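Local coordinates for teichoic acid biosynthesis protein F (Staphylococcus epidermidis, PDB 3L7I) that probably takes part in teichoic acid biosynthesis and has a two-domain fold of the GT-B glycosyltransferase type, at residues A[544-548]-A[582-587]; A[566-570]-A[595-600]; A[406-412]-A[428-432]; A[357-361]-A[422-427]. Residues are numbered along the deposited sequence.

How the interactions relate
The N-terminal half of the modelled chain builds one parallel sheet and the later half a second. Interaction 4 opens at 357-361, on strand 354-358 and the loop after it, and interaction 3 opens at 406-412, entering helix 409-417. Interaction 4 closes at 422-427 before interaction 3 closes at 428-432, so the two cross. They also touch, through a salt bridge from Arg406 NE to Glu358 OE1 (3.0 Å). Further along, interaction 1 opens at 544-548 and interaction 2 at 566-570. They close in the same order, at 582-587 and 595-600, and cross as well. Both tie loops and helices of the second sheet's domain; their centres lie about 18 Å apart. No interaction joins the two sheets.

Interaction 1 of 4, residues A[544-548]-A[582-587]; sequences APTWR and RMHYLI
Residues 544-548 form an extended loop after strand 539-543. Residues 582-584 are also extended, and a helix begins at Tyr585. The CA atoms of Ala544 and Arg582 lie 4.9 Å apart, those of Trp547 and His584 6.2 Å. Ala544 CA makes a CA-H...O contact with Arg582 O (3.5 Å), and Pro545 CD lies 4.1 Å from Met583 SD. His584 is the N-cap of the helix. It has a t chi1 and chi2 near -91°, and its ND1 accepts from Leu586 N at 3.0 Å. Both loops leave the C-terminal ends of neighbouring parallel strands in a Rossmann-like domain, the edge that borders the interdomain cleft in GT-B folds. Trp547, chi1 t and chi2 near -83°, sends its indole over the helix start. Its six-membered ring lies obliquely against the His584 imidazole, with centroids 4.3 Å apart and planes at 49°; Trp547 CE3 comes within 3.3 Å of His584 CG. Farther out, Trp547 CH2 meets CD1 of Leu586 (m, t) at 3.6 Å, and Trp547 CZ3 lies 4.2 Å from Ile587 CG1.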
loop_
_atom_site.group_PDB
_atom_site.type_symbol
_atom_site.label_atom_id
_atom_site.label_comp_id
_atom_site.label_asym_id
_atom_site.label_seq_id
_atom_site.Cartn_x
_atom_site.Cartn_y
_atom_site.Cartn_z
ATOM N N ALA A 544 -23.443 -7.187 52.477
ATOM C CA ALA A 544 -22.846 -6.920 51.174
ATOM C C ALA A 544 -21.910 -5.726 51.219
ATOM O O ALA A 544 -22.302 -4.602 50.915
ATOM C CB ALA A 544 -23.928 -6.711 50.152
ATOM N N PRO A 545 -20.658 -5.978 51.593
ATOM C CA PRO A 545 -19.622 -4.966 51.773
ATOM C C PRO A 545 -18.961 -4.650 50.451
ATOM O O PRO A 545 -18.749 -5.562 49.647
ATOM C CB PRO A 545 -18.592 -5.684 52.652
ATOM C CG PRO A 545 -19.048 -7.130 52.758
ATOM C CD PRO A 545 -20.141 -7.340 51.789
ATOM N N THR A 546 -18.597 -3.399 50.215
ATOM C CA THR A 546 -17.830 -3.121 48.999
ATOM C C THR A 546 -16.425 -3.703 49.051
ATOM O O THR A 546 -15.889 -3.991 50.125
ATOM C CB THR A 546 -17.674 -1.629 48.717
ATOM O OG1 THR A 546 -17.439 -0.945 49.952
ATOM C CG2 THR A 546 -18.912 -1.095 48.023
ATOM N N TRP A 547 -15.831 -3.827 47.864
ATOM C CA TRP A 547 -14.488 -4.357 47.704
ATOM C C TRP A 547 -13.469 -3.356 48.209
ATOM O O TRP A 547 -13.703 -2.147 48.167
ATOM C CB TRP A 547 -14.226 -4.713 46.241
ATOM C CG TRP A 547 -12.785 -4.858 45.930
ATOM C CD1 TRP A 547 -11.914 -3.856 45.635
ATOM C CD2 TRP A 547 -12.029 -6.063 45.901
ATOM N NE1 TRP A 547 -10.665 -4.360 45.420
ATOM C CE2 TRP A 547 -10.704 -5.721 45.579
ATOM C CE3 TRP A 547 -12.336 -7.404 46.126
ATOM C CZ2 TRP A 547 -9.689 -6.660 45.462
ATOM C CZ3 TRP A 547 -11.326 -8.343 46.012
ATOM C CH2 TRP A 547 -10.020 -7.967 45.680
ATOM N N ARG A 548 -12.346 -3.881 48.694
ATOM C CA ARG A 548 -11.248 -3.070 49.203
ATOM C C ARG A 548 -9.887 -3.658 48.816
ATOM O O ARG A 548 -9.525 -4.755 49.253
ATOM C CB ARG A 548 -11.356 -2.943 50.728
ATOM C CG ARG A 548 -12.406 -1.950 51.170
ATOM C CD ARG A 548 -12.777 -2.145 52.609
ATOM N NE ARG A 548 -14.016 -2.900 52.768
ATOM C CZ ARG A 548 -15.126 -2.427 53.336
ATOM N NH1 ARG A 548 -15.160 -1.194 53.812
ATOM N NH2 ARG A 548 -16.203 -3.196 53.432
ATOM N N ARG A 582 -22.889 -11.663 50.373
ATOM C CA ARG A 582 -22.719 -11.253 48.992
ATOM C C ARG A 582 -21.409 -10.507 48.814
ATOM O O ARG A 582 -21.344 -9.298 49.018
ATOM C CB ARG A 582 -23.894 -10.381 48.553
ATOM C CG ARG A 582 -23.700 -9.758 47.174
ATOM C CD ARG A 582 -24.968 -9.777 46.336
ATOM N NE ARG A 582 -24.981 -10.948 45.482
ATOM C CZ ARG A 582 -25.118 -10.909 44.163
ATOM N NH1 ARG A 582 -25.302 -9.752 43.532
ATOM N NH2 ARG A 582 -25.104 -12.043 43.476
ATOM N N MET A 583 -20.375 -11.224 48.405
ATOM C CA MET A 583 -19.028 -10.670 48.321
ATOM C C MET A 583 -18.539 -10.499 46.892
ATOM O O MET A 583 -19.079 -11.103 45.979
ATOM C CB MET A 583 -18.067 -11.622 49.026
ATOM C CG MET A 583 -18.714 -12.366 50.172
ATOM S SD MET A 583 -18.864 -11.229 51.548
ATOM C CE MET A 583 -17.157 -11.234 52.108
ATOM N N HIS A 584 -17.496 -9.692 46.712
ATOM C CA HIS A 584 -16.809 -9.610 45.426
ATOM C C HIS A 584 -16.444 -11.032 45.032
ATOM O O HIS A 584 -16.261 -11.887 45.899
ATOM C CB HIS A 584 -15.537 -8.750 45.524
ATOM C CG HIS A 584 -14.825 -8.545 44.213
ATOM N ND1 HIS A 584 -13.830 -9.387 43.763
ATOM C CD2 HIS A 584 -14.961 -7.583 43.268
ATOM C CE1 HIS A 584 -13.388 -8.956 42.594
ATOM N NE2 HIS A 584 -14.056 -7.864 42.273
ATOM N N TYR A 585 -16.337 -11.292 43.733
ATOM C CA TYR A 585 -16.160 -12.664 43.287
ATOM C C TYR A 585 -14.805 -13.214 43.712
ATOM O O TYR A 585 -14.668 -14.403 43.935
ATOM C CB TYR A 585 -16.368 -12.796 41.774
ATOM C CG TYR A 585 -15.151 -12.448 40.948
ATOM C CD1 TYR A 585 -14.089 -13.343 40.824
ATOM C CD2 TYR A 585 -15.061 -11.227 40.288
ATOM C CE1 TYR A 585 -12.969 -13.028 40.073
ATOM C CE2 TYR A 585 -13.946 -10.902 39.535
ATOM C CZ TYR A 585 -12.902 -11.808 39.430
ATOM O OH TYR A 585 -11.790 -11.494 38.678
ATOM N N LEU A 586 -13.809 -12.344 43.830
ATOM C CA LEU A 586 -12.472 -12.762 44.248
ATOM C C LEU A 586 -12.484 -13.190 45.711
ATOM O O LEU A 586 -11.719 -14.060 46.123
ATOM C CB LEU A 586 -11.464 -11.622 44.064
ATOM C CG LEU A 586 -10.905 -11.331 42.676
ATOM C CD1 LEU A 586 -10.030 -10.090 42.741
ATOM C CD2 LEU A 586 -10.116 -12.516 42.152
ATOM N N ILE A 587 -13.344 -12.554 46.495
ATOM C CA ILE A 587 -13.444 -12.863 47.910
ATOM C C ILE A 587 -14.284 -14.118 48.140
ATOM O O ILE A 587 -14.000 -14.919 49.031
ATOM C CB ILE A 587 -14.062 -11.693 48.699
ATOM C CG1 ILE A 587 -12.972 -10.716 49.116
ATOM C CG2 ILE A 587 -14.793 -12.208 49.935
ATOM C CD1 ILE A 587 -12.977 -10.459 50.614
#

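Interaction 2 of 4, residues A[566-570]-A[595-600]; sequences LDNLY and GYENFA
Helix 566-573 is the connecting helix of a beta-alpha-beta crossover between strands 539-543 and 577-581 in a Rossmann-like domain. Its first turn and a little more, 566-570, packs against the loop 595-600 that leads into strand 600-602. CA of Tyr570 is 7.0 Å from CA of Phe599, and CA of Leu566 is 7.8 Å from CA of Ala600. Gly595 has a positive phi (105°), and its O lies 3.4 Å from Tyr570 CE2. Tyr596 has an m chi1. Leu566 CB sits over its ring face in a CH-pi contact, 3.9 Å from the centroid. The edge of Tyr596 meets the face of Tyr570, an offset edge-to-face pair with planes at 85° and centroids 5.7 Å apart. Glu597 and Asn598 take the backbone angles of a type II turn, so that Phe599 N bonds to Tyr596 O at 2.8 Å. Glu597 OE2 folds back to accept weak bonds from Gly595 N (3.0 Å) and Tyr596 N (3.2 Å). Phe599, chi1 t, reaches back to the helix and joins the aromatic cluster. Its ring is nearly parallel to that of Tyr570 (23°) but slid aside. Phe599 CZ lies 3.9 Å from Leu569 CB. Last, Ala600 CB lies 4.3 Å from Leu566 CD2.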
loop_
_atom_site.group_PDB
_atom_site.type_symbol
_atom_site.label_atom_id
_atom_site.label_comp_id
_atom_site.label_asym_id
_atom_site.label_seq_id
_atom_site.Cartn_x
_atom_site.Cartn_y
_atom_site.Cartn_z
ATOM N N LEU A 566 -17.928 -14.260 61.816
ATOM C CA LEU A 566 -18.926 -15.327 61.699
ATOM C C LEU A 566 -19.128 -16.145 62.986
ATOM O O LEU A 566 -20.260 -16.399 63.396
ATOM C CB LEU A 566 -18.612 -16.252 60.524
ATOM C CG LEU A 566 -18.729 -15.526 59.190
ATOM C CD1 LEU A 566 -18.373 -16.481 58.072
ATOM C CD2 LEU A 566 -20.125 -14.903 58.986
ATOM N N ASP A 567 -18.040 -16.556 63.621
ATOM C CA ASP A 567 -18.146 -17.237 64.901
ATOM C C ASP A 567 -19.039 -16.518 65.892
ATOM O O ASP A 567 -19.926 -17.133 66.489
ATOM C CB ASP A 567 -16.779 -17.441 65.526
ATOM C CG ASP A 567 -16.250 -18.818 65.278
ATOM O OD1 ASP A 567 -17.081 -19.780 65.272
ATOM O OD2 ASP A 567 -15.012 -18.940 65.090
ATOM N N ASN A 568 -18.794 -15.224 66.090
ATOM C CA ASN A 568 -19.585 -14.489 67.062
ATOM C C ASN A 568 -21.021 -14.526 66.600
ATOM O O ASN A 568 -21.926 -14.887 67.368
ATOM C CB ASN A 568 -19.131 -13.040 67.216
ATOM C CG ASN A 568 -19.725 -12.383 68.442
ATOM O OD1 ASN A 568 -19.556 -12.883 69.551
ATOM N ND2 ASN A 568 -20.439 -11.272 68.254
ATOM N N LEU A 569 -21.211 -14.154 65.337
ATOM C CA LEU A 569 -22.518 -14.112 64.727
ATOM C C LEU A 569 -23.224 -15.457 64.908
ATOM O O LEU A 569 -24.380 -15.518 65.320
ATOM C CB LEU A 569 -22.373 -13.741 63.244
ATOM C CG LEU A 569 -22.438 -12.260 62.881
ATOM C CD1 LEU A 569 -22.416 -12.103 61.405
ATOM C CD2 LEU A 569 -23.721 -11.657 63.380
ATOM N N TYR A 570 -22.511 -16.533 64.611
ATOM C CA TYR A 570 -23.052 -17.879 64.742
ATOM C C TYR A 570 -23.502 -18.159 66.175
ATOM O O TYR A 570 -24.585 -18.677 66.388
ATOM C CB TYR A 570 -21.983 -18.877 64.290
ATOM C CG TYR A 570 -22.412 -20.312 64.099
ATOM C CD1 TYR A 570 -23.720 -20.664 63.738
ATOM C CD2 TYR A 570 -21.491 -21.319 64.243
ATOM C CE1 TYR A 570 -24.072 -21.996 63.556
ATOM C CE2 TYR A 570 -21.836 -22.625 64.069
ATOM C CZ TYR A 570 -23.111 -22.968 63.720
ATOM O OH TYR A 570 -23.360 -24.316 63.546
ATOM N N GLY A 595 -18.036 -25.234 58.768
ATOM C CA GLY A 595 -18.320 -24.913 60.150
ATOM C C GLY A 595 -19.554 -24.037 60.284
ATOM O O GLY A 595 -20.066 -23.848 61.385
ATOM N N TYR A 596 -20.039 -23.503 59.166
ATOM C CA TYR A 596 -21.153 -22.570 59.191
ATOM C C TYR A 596 -22.278 -23.010 58.269
ATOM O O TYR A 596 -23.151 -22.202 57.913
ATOM C CB TYR A 596 -20.689 -21.157 58.810
ATOM C CG TYR A 596 -19.556 -20.614 59.670
ATOM C CD1 TYR A 596 -19.693 -20.507 61.054
ATOM C CD2 TYR A 596 -18.354 -20.202 59.098
ATOM C CE1 TYR A 596 -18.678 -20.021 61.840
ATOM C CE2 TYR A 596 -17.324 -19.700 59.892
ATOM C CZ TYR A 596 -17.499 -19.619 61.263
ATOM O OH TYR A 596 -16.489 -19.124 62.057
ATOM N N GLU A 597 -22.277 -24.287 57.891
ATOM C CA GLU A 597 -23.339 -24.785 57.019
ATOM C C GLU A 597 -24.730 -24.509 57.601
ATOM O O GLU A 597 -24.973 -24.743 58.781
ATOM C CB GLU A 597 -23.156 -26.264 56.599
ATOM C CG GLU A 597 -22.194 -27.123 57.408
ATOM C CD GLU A 597 -20.727 -26.891 57.045
ATOM O OE1 GLU A 597 -19.944 -27.863 56.878
ATOM O OE2 GLU A 597 -20.361 -25.708 56.931
ATOM N N ASN A 598 -25.624 -23.977 56.770
ATOM C CA ASN A 598 -27.001 -23.676 57.200
ATOM C C ASN A 598 -27.084 -22.427 58.058
ATOM O O ASN A 598 -28.163 -22.070 58.541
ATOM C CB ASN A 598 -27.614 -24.848 57.970
ATOM C CG ASN A 598 -27.824 -26.066 57.099
ATOM O OD1 ASN A 598 -28.270 -25.954 55.955
ATOM N ND2 ASN A 598 -27.507 -27.242 57.636
ATOM N N PHE A 599 -25.938 -21.784 58.274
ATOM C CA PHE A 599 -25.936 -20.508 58.971
ATOM C C PHE A 599 -25.547 -19.372 58.052
ATOM O O PHE A 599 -26.323 -18.453 57.855
ATOM C CB PHE A 599 -25.046 -20.509 60.219
ATOM C CG PHE A 599 -24.891 -19.138 60.819
ATOM C CD1 PHE A 599 -26.012 -18.381 61.126
ATOM C CD2 PHE A 599 -23.641 -18.587 61.019
ATOM C CE1 PHE A 599 -25.885 -17.123 61.642
ATOM C CE2 PHE A 599 -23.513 -17.332 61.531
ATOM C CZ PHE A 599 -24.635 -16.596 61.850
ATOM N N ALA A 600 -24.332 -19.438 57.514
ATOM C CA ALA A 600 -23.844 -18.447 56.555
ATOM C C ALA A 600 -23.719 -19.063 55.165
ATOM O O ALA A 600 -22.904 -19.957 54.938
ATOM C CB ALA A 600 -22.515 -17.863 57.011
#

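Interaction 3 of 4, residues A[406-412]-A[428-432]; sequences RNSAEYY and PLYLN
Leu431 is the apolar centre. With chi1 m and chi2 t, it reaches between two tyrosines of the facing helix. Leu431 CD1 lies 3.5 Å from Tyr411 OH and 4.0 Å from Tyr411 CZ, while Leu431 CD2 lies 3.9 Å from Tyr412 CD1. Tyr411 takes a t chi1 and Tyr412 an m chi1. The backbones stay well apart: CA of Tyr412 is 7.8 Å from CA of Leu431, and CA of Arg406 is 10.7 Å from CA of Pro428. Beside Leu431, Tyr430 (chi1 p) puts CD1 at the edge of the Tyr412 ring, 4.1 Å from Tyr412 CE1. Residues 428-431 form a type I beta turn, with a weak bond from Leu431 N to Pro428 O (3.4 Å). The contact joins the loop after strand 418-423 to the start of helix 409-417, which crosses from edge strand 402-405 to strand 418-423 in the first Rossmann-like domain. Ser408 is the N-cap: its OG (chi1 p) accepts a weak bond from Tyr411 N at 3.4 Å. Arg406 NH1 rests 3.7 Å from Pro428 CD, while its NE pairs with Glu358 in a salt bridge. Asn407 precedes Ser408 with a positive phi (72°). Its ND2 gives a weak hydrogen bond to Tyr430 OH (3.5 Å).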
loop_
_atom_site.group_PDB
_atom_site.type_symbol
_atom_site.label_atom_id
_atom_site.label_comp_id
_atom_site.label_asym_id
_atom_site.label_seq_id
_atom_site.Cartn_x
_atom_site.Cartn_y
_atom_site.Cartn_z
ATOM N N ARG A 406 -19.557 -11.171 22.050
ATOM C CA ARG A 406 -18.910 -9.895 21.830
ATOM C C ARG A 406 -17.803 -10.001 20.800
ATOM O O ARG A 406 -17.039 -10.954 20.805
ATOM C CB ARG A 406 -18.349 -9.364 23.133
ATOM C CG ARG A 406 -19.203 -8.330 23.763
ATOM C CD ARG A 406 -18.585 -7.891 25.041
ATOM N NE ARG A 406 -19.140 -6.616 25.477
ATOM C CZ ARG A 406 -18.406 -5.561 25.799
ATOM N NH1 ARG A 406 -19.008 -4.438 26.190
ATOM N NH2 ARG A 406 -17.079 -5.642 25.751
ATOM N N ASN A 407 -17.727 -9.023 19.911
ATOM C CA ASN A 407 -16.660 -8.967 18.924
ATOM C C ASN A 407 -16.726 -9.983 17.814
ATOM O O ASN A 407 -15.724 -10.263 17.161
ATOM C CB ASN A 407 -15.313 -9.072 19.596
ATOM C CG ASN A 407 -14.772 -7.735 19.942
ATOM O OD1 ASN A 407 -13.926 -7.191 19.206
ATOM N ND2 ASN A 407 -15.299 -7.141 21.031
ATOM N N SER A 408 -17.912 -10.530 17.607
ATOM C CA SER A 408 -18.135 -11.492 16.549
ATOM C C SER A 408 -18.937 -10.824 15.448
ATOM O O SER A 408 -19.485 -9.730 15.629
ATOM C CB SER A 408 -18.853 -12.726 17.092
ATOM O OG SER A 408 -20.137 -12.387 17.554
ATOM N N ALA A 409 -18.984 -11.460 14.287
ATOM C CA ALA A 409 -19.673 -10.843 13.169
ATOM C C ALA A 409 -21.111 -10.506 13.586
ATOM O O ALA A 409 -21.623 -9.419 13.288
ATOM C CB ALA A 409 -19.647 -11.756 11.983
ATOM N N GLU A 410 -21.735 -11.436 14.309
ATOM C CA GLU A 410 -23.136 -11.313 14.684
ATOM C C GLU A 410 -23.327 -10.175 15.657
ATOM O O GLU A 410 -24.380 -9.535 15.658
ATOM C CB GLU A 410 -23.658 -12.603 15.308
ATOM C CG GLU A 410 -23.906 -13.725 14.333
ATOM C CD GLU A 410 -22.697 -14.625 14.126
ATOM O OE1 GLU A 410 -21.558 -14.197 14.441
ATOM O OE2 GLU A 410 -22.901 -15.768 13.645
ATOM N N TYR A 411 -22.316 -9.952 16.497
ATOM C CA TYR A 411 -22.314 -8.861 17.471
ATOM C C TYR A 411 -22.386 -7.548 16.727
ATOM O O TYR A 411 -23.250 -6.725 16.994
ATOM C CB TYR A 411 -21.041 -8.919 18.316
ATOM C CG TYR A 411 -20.862 -7.813 19.353
ATOM C CD1 TYR A 411 -21.628 -7.788 20.510
ATOM C CD2 TYR A 411 -19.891 -6.835 19.201
ATOM C CE1 TYR A 411 -21.460 -6.826 21.455
ATOM C CE2 TYR A 411 -19.716 -5.853 20.153
ATOM C CZ TYR A 411 -20.497 -5.858 21.284
ATOM O OH TYR A 411 -20.338 -4.885 22.262
ATOM N N TYR A 412 -21.487 -7.373 15.764
ATOM C CA TYR A 412 -21.450 -6.137 14.996
ATOM C C TYR A 412 -22.725 -5.911 14.183
ATOM O O TYR A 412 -23.250 -4.793 14.146
ATOM C CB TYR A 412 -20.166 -6.050 14.159
ATOM C CG TYR A 412 -18.975 -5.878 15.074
ATOM C CD1 TYR A 412 -18.781 -4.674 15.759
ATOM C CD2 TYR A 412 -18.090 -6.922 15.318
ATOM C CE1 TYR A 412 -17.737 -4.509 16.621
ATOM C CE2 TYR A 412 -17.030 -6.760 16.187
ATOM C CZ TYR A 412 -16.861 -5.551 16.840
ATOM O OH TYR A 412 -15.818 -5.362 17.731
ATOM N N PRO A 428 -18.961 0.200 24.332
ATOM C CA PRO A 428 -17.697 0.579 23.672
ATOM C C PRO A 428 -17.832 1.700 22.636
ATOM O O PRO A 428 -18.846 1.803 21.947
ATOM C CB PRO A 428 -17.237 -0.715 22.990
ATOM C CG PRO A 428 -17.933 -1.811 23.707
ATOM C CD PRO A 428 -19.232 -1.247 24.241
ATOM N N LEU A 429 -16.799 2.530 22.521
ATOM C CA LEU A 429 -16.811 3.608 21.540
ATOM C C LEU A 429 -16.604 3.150 20.076
ATOM O O LEU A 429 -17.007 3.851 19.148
ATOM C CB LEU A 429 -15.804 4.675 21.926
ATOM C CG LEU A 429 -16.228 5.449 23.160
ATOM C CD1 LEU A 429 -15.159 6.454 23.527
ATOM C CD2 LEU A 429 -17.560 6.145 22.925
ATOM N N TYR A 430 -15.994 1.990 19.849
ATOM C CA TYR A 430 -15.879 1.518 18.476
ATOM C C TYR A 430 -17.244 1.111 17.897
ATOM O O TYR A 430 -17.368 0.934 16.696
ATOM C CB TYR A 430 -14.835 0.396 18.314
ATOM C CG TYR A 430 -14.981 -0.732 19.309
ATOM C CD1 TYR A 430 -15.926 -1.737 19.114
ATOM C CD2 TYR A 430 -14.177 -0.789 20.451
ATOM C CE1 TYR A 430 -16.057 -2.770 20.023
ATOM C CE2 TYR A 430 -14.301 -1.811 21.365
ATOM C CZ TYR A 430 -15.248 -2.801 21.156
ATOM O OH TYR A 430 -15.393 -3.824 22.078
ATOM N N LEU A 431 -18.267 0.961 18.731
ATOM C CA LEU A 431 -19.624 0.781 18.205
ATOM C C LEU A 431 -20.179 2.124 17.729
ATOM O O LEU A 431 -19.893 3.165 18.327
ATOM C CB LEU A 431 -20.537 0.125 19.236
ATOM C CG LEU A 431 -20.292 -1.378 19.318
ATOM C CD1 LEU A 431 -21.206 -2.092 20.302
ATOM C CD2 LEU A 431 -20.458 -1.956 17.932
ATOM N N ASN A 432 -20.949 2.111 16.649
ATOM C CA ASN A 432 -21.401 3.357 16.022
ATOM C C ASN A 432 -22.850 3.699 16.288
ATOM O O ASN A 432 -23.744 3.127 15.659
ATOM C CB ASN A 432 -21.219 3.282 14.506
ATOM C CG ASN A 432 -19.772 3.316 14.093
ATOM O OD1 ASN A 432 -18.964 4.096 14.641
ATOM N ND2 ASN A 432 -19.419 2.469 13.122
#

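Interaction 4 of 4, residues A[357-361]-A[422-427]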
loop_
_atom_site.group_PDB
_atom_site.type_symbol
_atom_site.label_atom_id
_atom_site.label_comp_id
_atom_site.label_asym_id
_atom_site.label_seq_id
_atom_site.Cartn_x
_atom_site.Cartn_y
_atom_site.Cartn_z
ATOM N N PHE A 357 -29.883 -5.914 23.891
ATOM C CA PHE A 357 -29.762 -5.768 25.340
ATOM C C PHE A 357 -28.395 -6.222 25.798
ATOM O O PHE A 357 -27.837 -7.175 25.253
ATOM C CB PHE A 357 -30.815 -6.608 26.057
ATOM C CG PHE A 357 -32.206 -6.164 25.788
ATOM C CD1 PHE A 357 -32.959 -5.566 26.776
ATOM C CD2 PHE A 357 -32.755 -6.310 24.533
ATOM C CE1 PHE A 357 -34.251 -5.137 26.517
ATOM C CE2 PHE A 357 -34.038 -5.886 24.268
ATOM C CZ PHE A 357 -34.791 -5.300 25.262
ATOM N N GLU A 358 -27.853 -5.551 26.804
ATOM C CA GLU A 358 -26.620 -6.011 27.395
ATOM C C GLU A 358 -26.564 -5.443 28.779
ATOM O O GLU A 358 -26.774 -4.260 28.974
ATOM C CB GLU A 358 -25.454 -5.512 26.570
ATOM C CG GLU A 358 -24.115 -6.133 26.861
ATOM C CD GLU A 358 -22.991 -5.376 26.134
ATOM O OE1 GLU A 358 -22.097 -6.014 25.499
ATOM O OE2 GLU A 358 -23.024 -4.112 26.179
ATOM N N SER A 359 -26.330 -6.286 29.766
ATOM C CA SER A 359 -26.068 -5.755 31.092
ATOM C C SER A 359 -24.654 -6.038 31.540
ATOM O O SER A 359 -24.067 -7.063 31.201
ATOM C CB SER A 359 -27.061 -6.239 32.132
ATOM O OG SER A 359 -27.040 -7.635 32.246
ATOM N N PHE A 360 -24.116 -5.074 32.281
ATOM C CA PHE A 360 -22.720 -5.063 32.700
ATOM C C PHE A 360 -21.691 -5.499 31.649
ATOM O O PHE A 360 -20.830 -6.325 31.907
ATOM C CB PHE A 360 -22.603 -5.818 33.998
ATOM C CG PHE A 360 -23.498 -5.264 35.051
ATOM C CD1 PHE A 360 -23.293 -3.969 35.524
ATOM C CD2 PHE A 360 -24.568 -6.010 35.545
ATOM C CE1 PHE A 360 -24.106 -3.436 36.495
ATOM C CE2 PHE A 360 -25.406 -5.487 36.526
ATOM C CZ PHE A 360 -25.177 -4.198 37.009
ATOM N N GLY A 361 -21.802 -4.916 30.466
ATOM C CA GLY A 361 -20.860 -5.199 29.409
ATOM C C GLY A 361 -20.863 -6.671 29.061
ATOM O O GLY A 361 -19.833 -7.235 28.676
ATOM N N VAL A 422 -30.306 -1.100 24.468
ATOM C CA VAL A 422 -30.674 -1.075 25.871
ATOM C C VAL A 422 -29.528 -1.601 26.703
ATOM O O VAL A 422 -29.075 -2.747 26.517
ATOM C CB VAL A 422 -31.853 -1.958 26.114
ATOM C CG1 VAL A 422 -32.015 -2.162 27.572
ATOM C CG2 VAL A 422 -33.085 -1.315 25.519
ATOM N N SER A 423 -29.021 -0.754 27.599
ATOM C CA SER A 423 -28.057 -1.225 28.589
ATOM C C SER A 423 -27.873 -0.367 29.852
ATOM O O SER A 423 -28.380 0.756 29.968
ATOM C CB SER A 423 -26.706 -1.570 27.930
ATOM O OG SER A 423 -25.946 -0.421 27.610
ATOM N N ASN A 424 -27.128 -0.942 30.790
ATOM C CA ASN A 424 -26.960 -0.399 32.118
ATOM C C ASN A 424 -25.487 -0.114 32.409
ATOM O O ASN A 424 -25.082 0.009 33.574
ATOM C CB ASN A 424 -27.462 -1.406 33.127
ATOM C CG ASN A 424 -26.598 -2.636 33.160
ATOM O OD1 ASN A 424 -25.875 -2.909 32.210
ATOM N ND2 ASN A 424 -26.648 -3.376 34.258
ATOM N N ALA A 425 -24.672 -0.009 31.364
ATOM C CA ALA A 425 -23.272 0.339 31.569
ATOM C C ALA A 425 -22.750 0.909 30.285
ATOM O O ALA A 425 -23.421 0.836 29.260
ATOM C CB ALA A 425 -22.475 -0.862 31.981
ATOM N N ARG A 426 -21.564 1.493 30.334
ATOM C CA ARG A 426 -20.998 2.131 29.154
ATOM C C ARG A 426 -20.842 1.096 28.075
ATOM O O ARG A 426 -20.395 0.001 28.373
ATOM C CB ARG A 426 -19.640 2.736 29.482
ATOM C CG ARG A 426 -19.746 3.874 30.433
ATOM C CD ARG A 426 -18.407 4.181 30.988
ATOM N NE ARG A 426 -17.565 4.662 29.923
ATOM C CZ ARG A 426 -16.288 4.948 30.070
ATOM N NH1 ARG A 426 -15.735 4.785 31.260
ATOM N NH2 ARG A 426 -15.584 5.388 29.023
ATOM N N THR A 427 -21.228 1.414 26.839
ATOM C CA THR A 427 -20.937 0.496 25.742
ATOM C C THR A 427 -19.803 1.075 24.906
ATOM O O THR A 427 -19.676 2.288 24.808
ATOM C CB THR A 427 -22.196 0.078 24.881
ATOM O OG1 THR A 427 -22.531 1.110 23.965
ATOM C CG2 THR A 427 -23.422 -0.262 25.742
#
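The Phe357 ring lies with one face over Val422. Val422 CB is 4.2 Å from the ring centroid in a CH-pi contact, and Val422 CG1 comes 3.6 Å from Phe357 CD1. Both side chains sit on the same face of the sheet, because Phe357 and Val422 are paired in parallel strands with CA atoms 4.8 Å apart. Glu358 N donates to Val422 O at 3.1 Å, and Phe357 CA adds a CA-H...O contact to the same oxygen at 3.3 Å. Glu358 leaves by the other face, where its OE1 bonds to Ser388 OG and forms a salt bridge with Arg406. Beyond the strands a side chain takes over the backbone pairing. Asn424, chi1 p, turns OD1 to accept from Phe360 N at 2.8 Å. Its ND2 then lies over the face of the Phe360 ring, 3.2 Å from Phe360 CZ. Ala425 CB packs 4.3 Å from Phe360 CA. The two loops then part: one leads through helix 367-379 to strand 384-389, the other to strand 438-441 on the opposite side. Such a divergence at the C-terminal ends of adjacent parallel strands is the topological switch point of a Rossmann-like domain, here the first of the GT-B fold.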